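Local atomic coordinates of ATP-dependent DNA helicase (Mycobacterium smegmatis, PDB entry 5V9X), a protein that uses ATP hydrolysis to move 3'-to-5' along a single DNA strand and unwind RNA:DNA duplexes, as a bacterial helicase of the Lhr family. Residues A[97-110]-A[159-171]. Sequence-based numbering, arbitrary orientation.
Sequences GTQVLYVSPLKALA and PPDVLITTPESLF. With nucleotides of chain B.
Ile164 lays its CG2 obliquely against the Tyr102 ring, 3.6 Å from Tyr102 CD1, and the same methyl also meets Ala110 CB, where the helix begun at Lys107 returns over the sheet. With CG1 beside the backbone N (chi1 -62°), CG2 falls anti to that N, and this one methyl serves both neighbours. The Tyr102 hydroxyl reaches onward to Asp191. On the other face, Leu101 spreads its two methyls: CD1 lies against Leu163 and Thr165, while CD2 meets Leu170 CD1 at 3.7 Å, in the first turn of helix 167-174. Val103 CG1 packs on the Pro167 ring beside it.

Between these faces, strands 100-103 and 162-165 run parallel, adjacent in the RecA-like sheet of the DEAD/DEAH-box domain. The ladder runs from Val100 N on Asp161 O (2.9 Å) to Ser104 N on Thr165 O (2.9 Å). Asp161 O also takes Gln99 N, tilted 21° from the carbonyl plane, and Thr98 OG1 donates to Pro160 O at 3.0 Å.

Beyond their C-terminal ends both strands lead into helices whose N-terminal ends meet the DNA. Lys107 N, at the start of one, gives an almost straight bond (2.7 Å, 175°) to OP1 of DG9 of chain B. Thr166 OG1 caps the other by accepting from Ser169 N. Ser169 OG donates to OP1 of DC10 of chain B, and Thr166 OG1 lies against the same oxygen, at a distance too short to be trusted. The DNA bonds made here end on phosphate oxygens, consistent with a hold that probably does not read base sequence, as suits a helicase tracking along one strand.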
loop_
_atom_site.group_PDB
_atom_site.type_symbol
_atom_site.label_atom_id
_atom_site.label_comp_id
_atom_site.label_asym_id
_atom_site.label_seq_id
_atom_site.Cartn_x
_atom_site.Cartn_y
_atom_site.Cartn_z
ATOM N N GLY A 97 10.925 -25.292 20.855
ATOM C CA GLY A 97 9.861 -24.398 20.453
ATOM C C GLY A 97 10.313 -23.466 19.341
ATOM O O GLY A 97 11.484 -23.409 18.966
ATOM N N THR A 98 9.346 -22.725 18.811
ATOM C CA THR A 98 9.638 -21.797 17.726
ATOM C C THR A 98 10.578 -20.701 18.211
ATOM O O THR A 98 10.266 -19.979 19.163
ATOM C CB THR A 98 8.344 -21.199 17.179
ATOM O OG1 THR A 98 7.482 -22.253 16.726
ATOM C CG2 THR A 98 8.645 -20.269 16.017
ATOM N N GLN A 99 11.733 -20.581 17.555
ATOM C CA GLN A 99 12.809 -19.692 17.981
ATOM C C GLN A 99 12.880 -18.399 17.181
ATOM O O GLN A 99 13.161 -17.341 17.751
ATOM C CB GLN A 99 14.156 -20.415 17.882
ATOM C CG GLN A 99 14.321 -21.564 18.866
ATOM C CD GLN A 99 14.672 -21.092 20.262
ATOM O OE1 GLN A 99 15.663 -20.385 20.461
ATOM N NE2 GLN A 99 13.859 -21.478 21.240
ATOM N N VAL A 100 12.644 -18.460 15.873
ATOM C CA VAL A 100 12.695 -17.295 14.998
ATOM C C VAL A 100 11.323 -17.107 14.368
ATOM O O VAL A 100 10.694 -18.076 13.933
ATOM C CB VAL A 100 13.783 -17.448 13.913
ATOM C CG1 VAL A 100 13.760 -16.266 12.953
ATOM C CG2 VAL A 100 15.156 -17.592 14.554
ATOM N N LEU A 101 10.858 -15.860 14.327
ATOM C CA LEU A 101 9.572 -15.517 13.726
ATOM C C LEU A 101 9.809 -14.494 12.622
ATOM O O LEU A 101 10.176 -13.347 12.897
ATOM C CB LEU A 101 8.598 -14.976 14.772
ATOM C CG LEU A 101 7.209 -14.596 14.246
ATOM C CD1 LEU A 101 6.467 -15.820 13.733
ATOM C CD2 LEU A 101 6.399 -13.882 15.312
ATOM N N TYR A 102 9.601 -14.910 11.378
ATOM C CA TYR A 102 9.682 -14.026 10.224
ATOM C C TYR A 102 8.270 -13.677 9.772
ATOM O O TYR A 102 7.439 -14.570 9.578
ATOM C CB TYR A 102 10.466 -14.690 9.089
ATOM C CG TYR A 102 10.404 -13.959 7.764
ATOM C CD1 TYR A 102 9.334 -14.144 6.898
ATOM C CD2 TYR A 102 11.423 -13.102 7.370
ATOM C CE1 TYR A 102 9.270 -13.486 5.690
ATOM C CE2 TYR A 102 11.369 -12.442 6.157
ATOM C CZ TYR A 102 10.286 -12.636 5.321
ATOM O OH TYR A 102 10.212 -11.988 4.108
ATOM N N VAL A 103 8.004 -12.383 9.595
ATOM C CA VAL A 103 6.693 -11.895 9.182
ATOM C C VAL A 103 6.834 -11.196 7.838
ATOM O O VAL A 103 7.657 -10.283 7.690
ATOM C CB VAL A 103 6.083 -10.943 10.226
ATOM C CG1 VAL A 103 4.728 -10.441 9.756
ATOM C CG2 VAL A 103 5.958 -11.638 11.573
ATOM N N SER A 104 6.026 -11.619 6.864
ATOM C CA SER A 104 5.982 -11.020 5.542
ATOM C C SER A 104 4.579 -10.511 5.234
ATOM O O SER A 104 3.595 -11.204 5.511
ATOM C CB SER A 104 6.396 -12.025 4.458
ATOM O OG SER A 104 6.164 -11.495 3.163
ATOM N N PRO A 105 4.453 -9.311 4.660
ATOM C CA PRO A 105 3.119 -8.825 4.275
ATOM C C PRO A 105 2.534 -9.547 3.073
ATOM O O PRO A 105 1.316 -9.474 2.863
ATOM C CB PRO A 105 3.356 -7.340 3.973
ATOM C CG PRO A 105 4.801 -7.262 3.594
ATOM C CD PRO A 105 5.511 -8.319 4.399
ATOM N N LEU A 106 3.350 -10.244 2.285
ATOM C CA LEU A 106 2.897 -10.958 1.100
ATOM C C LEU A 106 3.137 -12.453 1.263
ATOM O O LEU A 106 4.182 -12.872 1.777
ATOM C CB LEU A 106 3.615 -10.450 -0.155
ATOM C CG LEU A 106 3.295 -9.021 -0.595
ATOM C CD1 LEU A 106 4.221 -8.591 -1.713
ATOM C CD2 LEU A 106 1.846 -8.917 -1.034
ATOM N N LYS A 107 2.166 -13.256 0.819
ATOM C CA LYS A 107 2.305 -14.708 0.903
ATOM C C LYS A 107 3.423 -15.211 -0.001
ATOM O O LYS A 107 4.232 -16.054 0.408
ATOM C CB LYS A 107 0.984 -15.389 0.541
ATOM C CG LYS A 107 -0.126 -15.181 1.548
ATOM C CD LYS A 107 -1.344 -16.031 1.218
ATOM C CE LYS A 107 -1.949 -15.646 -0.122
ATOM N NZ LYS A 107 -3.210 -16.392 -0.391
ATOM N N ALA A 108 3.477 -14.714 -1.240
ATOM C CA ALA A 108 4.492 -15.162 -2.189
ATOM C C ALA A 108 5.897 -14.989 -1.625
ATOM O O ALA A 108 6.739 -15.888 -1.734
ATOM C CB ALA A 108 4.348 -14.402 -3.504
ATOM N N LEU A 109 6.164 -13.835 -1.009
ATOM C CA LEU A 109 7.457 -13.623 -0.365
ATOM C C LEU A 109 7.689 -14.632 0.755
ATOM O O LEU A 109 8.797 -15.166 0.896
ATOM C CB LEU A 109 7.546 -12.195 0.175
ATOM C CG LEU A 109 8.754 -11.889 1.060
ATOM C CD1 LEU A 109 10.044 -12.244 0.342
ATOM C CD2 LEU A 109 8.760 -10.427 1.482
ATOM N N ALA A 110 6.656 -14.907 1.557
ATOM C CA ALA A 110 6.798 -15.862 2.651
ATOM C C ALA A 110 7.241 -17.226 2.140
ATOM O O ALA A 110 8.128 -17.860 2.725
ATOM C CB ALA A 110 5.481 -15.979 3.418
ATOM N N PRO A 159 6.129 -27.616 16.351
ATOM C CA PRO A 159 6.357 -26.303 15.758
ATOM C C PRO A 159 7.746 -26.209 15.161
ATOM O O PRO A 159 8.702 -26.835 15.659
ATOM C CB PRO A 159 6.186 -25.346 16.946
ATOM C CG PRO A 159 6.482 -26.180 18.145
ATOM C CD PRO A 159 5.970 -27.548 17.813
ATOM N N PRO A 160 7.907 -25.437 14.092
ATOM C CA PRO A 160 9.227 -25.284 13.477
ATOM C C PRO A 160 10.094 -24.287 14.233
ATOM O O PRO A 160 9.609 -23.409 14.949
ATOM C CB PRO A 160 8.898 -24.768 12.073
ATOM C CG PRO A 160 7.631 -23.997 12.264
ATOM C CD PRO A 160 6.859 -24.719 13.345
ATOM N N ASP A 161 11.409 -24.443 14.057
ATOM C CA ASP A 161 12.346 -23.513 14.678
ATOM C C ASP A 161 12.231 -22.125 14.061
ATOM O O ASP A 161 12.337 -21.115 14.765
ATOM C CB ASP A 161 13.774 -24.041 14.552
ATOM C CG ASP A 161 13.982 -25.348 15.294
ATOM O OD1 ASP A 161 13.213 -25.634 16.237
ATOM O OD2 ASP A 161 14.923 -26.088 14.937
ATOM N N VAL A 162 12.011 -22.057 12.752
ATOM C CA VAL A 162 11.802 -20.801 12.040
ATOM C C VAL A 162 10.370 -20.803 11.525
ATOM O O VAL A 162 10.029 -21.571 10.617
ATOM C CB VAL A 162 12.799 -20.621 10.888
ATOM C CG1 VAL A 162 12.515 -19.325 10.139
ATOM C CG2 VAL A 162 14.229 -20.652 11.406
ATOM N N LEU A 163 9.529 -19.948 12.096
ATOM C CA LEU A 163 8.150 -19.801 11.650
ATOM C C LEU A 163 8.050 -18.603 10.715
ATOM O O LEU A 163 8.409 -17.482 11.090
ATOM C CB LEU A 163 7.193 -19.633 12.830
ATOM C CG LEU A 163 5.721 -19.578 12.416
ATOM C CD1 LEU A 163 5.295 -20.903 11.794
ATOM C CD2 LEU A 163 4.828 -19.218 13.593
ATOM N N ILE A 164 7.569 -18.848 9.501
ATOM C CA ILE A 164 7.309 -17.810 8.511
ATOM C C ILE A 164 5.800 -17.638 8.413
ATOM O O ILE A 164 5.069 -18.627 8.284
ATOM C CB ILE A 164 7.913 -18.179 7.144
ATOM C CG1 ILE A 164 9.435 -18.312 7.247
ATOM C CG2 ILE A 164 7.527 -17.155 6.098
ATOM C CD1 ILE A 164 10.080 -18.873 5.999
ATOM N N THR A 165 5.330 -16.396 8.483
ATOM C CA THR A 165 3.892 -16.154 8.520
ATOM C C THR A 165 3.610 -14.722 8.075
ATOM O O THR A 165 4.513 -13.982 7.673
ATOM C CB THR A 165 3.331 -16.430 9.919
ATOM O OG1 THR A 165 1.916 -16.212 9.918
ATOM C CG2 THR A 165 3.980 -15.514 10.951
ATOM N N THR A 166 2.342 -14.341 8.150
ATOM C CA THR A 166 1.840 -13.013 7.838
ATOM C C THR A 166 1.374 -12.311 9.110
ATOM O O THR A 166 1.216 -12.943 10.161
ATOM C CB THR A 166 0.677 -13.108 6.840
ATOM O OG1 THR A 166 -0.391 -13.871 7.416
ATOM C CG2 THR A 166 1.134 -13.761 5.544
ATOM N N PRO A 167 1.159 -10.991 9.059
ATOM C CA PRO A 167 0.590 -10.318 10.238
ATOM C C PRO A 167 -0.785 -10.843 10.604
ATOM O O PRO A 167 -1.072 -11.051 11.790
ATOM C CB PRO A 167 0.545 -8.843 9.812
ATOM C CG PRO A 167 1.576 -8.723 8.744
ATOM C CD PRO A 167 1.540 -10.027 8.010
ATOM N N GLU A 168 -1.640 -11.075 9.609
ATOM C CA GLU A 168 -2.973 -11.607 9.872
ATOM C C GLU A 168 -2.898 -12.978 10.532
ATOM O O GLU A 168 -3.610 -13.252 11.504
ATOM C CB GLU A 168 -3.776 -11.680 8.568
ATOM C CG GLU A 168 -4.225 -10.333 8.007
ATOM C CD GLU A 168 -3.091 -9.525 7.397
ATOM O OE1 GLU A 168 -1.987 -10.081 7.203
ATOM O OE2 GLU A 168 -3.305 -8.326 7.111
ATOM N N SER A 169 -2.036 -13.857 10.018
ATOM C CA SER A 169 -1.954 -15.205 10.571
ATOM C C SER A 169 -1.272 -15.212 11.933
ATOM O O SER A 169 -1.631 -16.016 12.802
ATOM C CB SER A 169 -1.231 -16.133 9.600
ATOM O OG SER A 169 -2.108 -16.577 8.582
ATOM N N LEU A 170 -0.287 -14.334 12.140
ATOM C CA LEU A 170 0.278 -14.177 13.477
ATOM C C LEU A 170 -0.804 -13.795 14.476
ATOM O O LEU A 170 -0.808 -14.272 15.617
ATOM C CB LEU A 170 1.387 -13.125 13.470
ATOM C CG LEU A 170 2.024 -12.863 14.838
ATOM C CD1 LEU A 170 2.683 -14.131 15.365
ATOM C CD2 LEU A 170 3.023 -11.716 14.780
ATOM N N PHE A 171 -1.738 -12.944 14.053
ATOM C CA PHE A 171 -2.877 -12.592 14.893
ATOM C C PHE A 171 -3.703 -13.824 15.242
ATOM O O PHE A 171 -4.149 -13.979 16.386
ATOM C CB PHE A 171 -3.725 -11.547 14.169
ATOM C CG PHE A 171 -4.913 -11.062 14.949
ATOM C CD1 PHE A 171 -4.759 -10.149 15.980
ATOM C CD2 PHE A 171 -6.191 -11.485 14.617
ATOM C CE1 PHE A 171 -5.855 -9.687 16.679
ATOM C CE2 PHE A 171 -7.288 -11.025 15.315
ATOM C CZ PHE A 171 -7.120 -10.125 16.345
ATOM P P DG B 9 -1.327 -11.435 -0.309
ATOM O OP1 DG B 9 0.008 -12.073 -0.306
ATOM O OP2 DG B 9 -2.298 -11.743 -1.385
ATOM O "O5'" DG B 9 -2.034 -11.726 1.087
ATOM C "C5'" DG B 9 -1.449 -11.235 2.286
ATOM C "C4'" DG B 9 -2.380 -11.444 3.463
ATOM O "O4'" DG B 9 -3.500 -10.529 3.361
ATOM C "C3'" DG B 9 -2.973 -12.844 3.572
ATOM O "O3'" DG B 9 -2.994 -13.253 4.929
ATOM C "C2'" DG B 9 -4.383 -12.679 3.007
ATOM C "C1'" DG B 9 -4.717 -11.243 3.385
ATOM N N9 DG B 9 -5.633 -10.597 2.450
ATOM C C8 DG B 9 -5.433 -10.395 1.106
ATOM N N7 DG B 9 -6.423 -9.785 0.520
ATOM C C5 DG B 9 -7.339 -9.564 1.538
ATOM C C6 DG B 9 -8.605 -8.939 1.499
ATOM O O6 DG B 9 -9.186 -8.443 0.524
ATOM N N1 DG B 9 -9.210 -8.920 2.753
ATOM C C2 DG B 9 -8.658 -9.439 3.901
ATOM N N2 DG B 9 -9.393 -9.327 5.019
ATOM N N3 DG B 9 -7.467 -10.029 3.950
ATOM C C4 DG B 9 -6.868 -10.056 2.734
ATOM P P DC B 10 -3.122 -14.810 5.303
ATOM O OP1 DC B 10 -2.408 -15.012 6.583
ATOM O OP2 DC B 10 -2.766 -15.617 4.116
ATOM O "O5'" DC B 10 -4.684 -15.017 5.545
ATOM C "C5'" DC B 10 -5.286 -14.533 6.723
ATOM C "C4'" DC B 10 -6.777 -14.790 6.690
ATOM O "O4'" DC B 10 -7.414 -13.839 5.805
ATOM C "C3'" DC B 10 -7.174 -16.180 6.179
ATOM O "O3'" DC B 10 -7.974 -16.830 7.136
ATOM C "C2'" DC B 10 -7.960 -15.898 4.896
ATOM C "C1'" DC B 10 -8.466 -14.490 5.146
ATOM N N1 DC B 10 -8.789 -13.743 3.902
ATOM C C2 DC B 10 -9.942 -12.957 3.854
ATOM O O2 DC B 10 -10.666 -12.893 4.856
ATOM N N3 DC B 10 -10.232 -12.283 2.712
ATOM C C4 DC B 10 -9.420 -12.382 1.656
ATOM N N4 DC B 10 -9.745 -11.702 0.551
ATOM C C5 DC B 10 -8.239 -13.183 1.687
ATOM C C6 DC B 10 -7.965 -13.840 2.818
ATOM P P DT B 8 -4.049 -8.931 -4.667
ATOM O OP1 DT B 8 -3.341 -9.931 -5.492
ATOM O OP2 DT B 8 -5.507 -9.061 -4.455
ATOM O "O5'" DT B 8 -3.346 -8.849 -3.234
ATOM C "C5'" DT B 8 -1.989 -8.427 -3.130
ATOM C "C4'" DT B 8 -1.662 -8.005 -1.709
ATOM O "O4'" DT B 8 -2.307 -6.755 -1.407
ATOM C "C3'" DT B 8 -2.144 -8.964 -0.631
ATOM O "O3'" DT B 8 -1.093 -9.847 -0.286
ATOM C "C2'" DT B 8 -2.525 -8.046 0.551
ATOM C "C1'" DT B 8 -2.379 -6.628 -0.013
ATOM N N1 DT B 8 -3.520 -5.726 0.320
ATOM C C2 DT B 8 -3.303 -4.647 1.144
ATOM O O2 DT B 8 -2.216 -4.381 1.623
ATOM N N3 DT B 8 -4.412 -3.881 1.387
ATOM C C4 DT B 8 -5.691 -4.085 0.900
ATOM O O4 DT B 8 -6.625 -3.338 1.178
ATOM C C5 DT B 8 -5.849 -5.236 0.043
ATOM C C7 DT B 8 -7.189 -5.558 -0.546
ATOM C C6 DT B 8 -4.769 -5.991 -0.202
#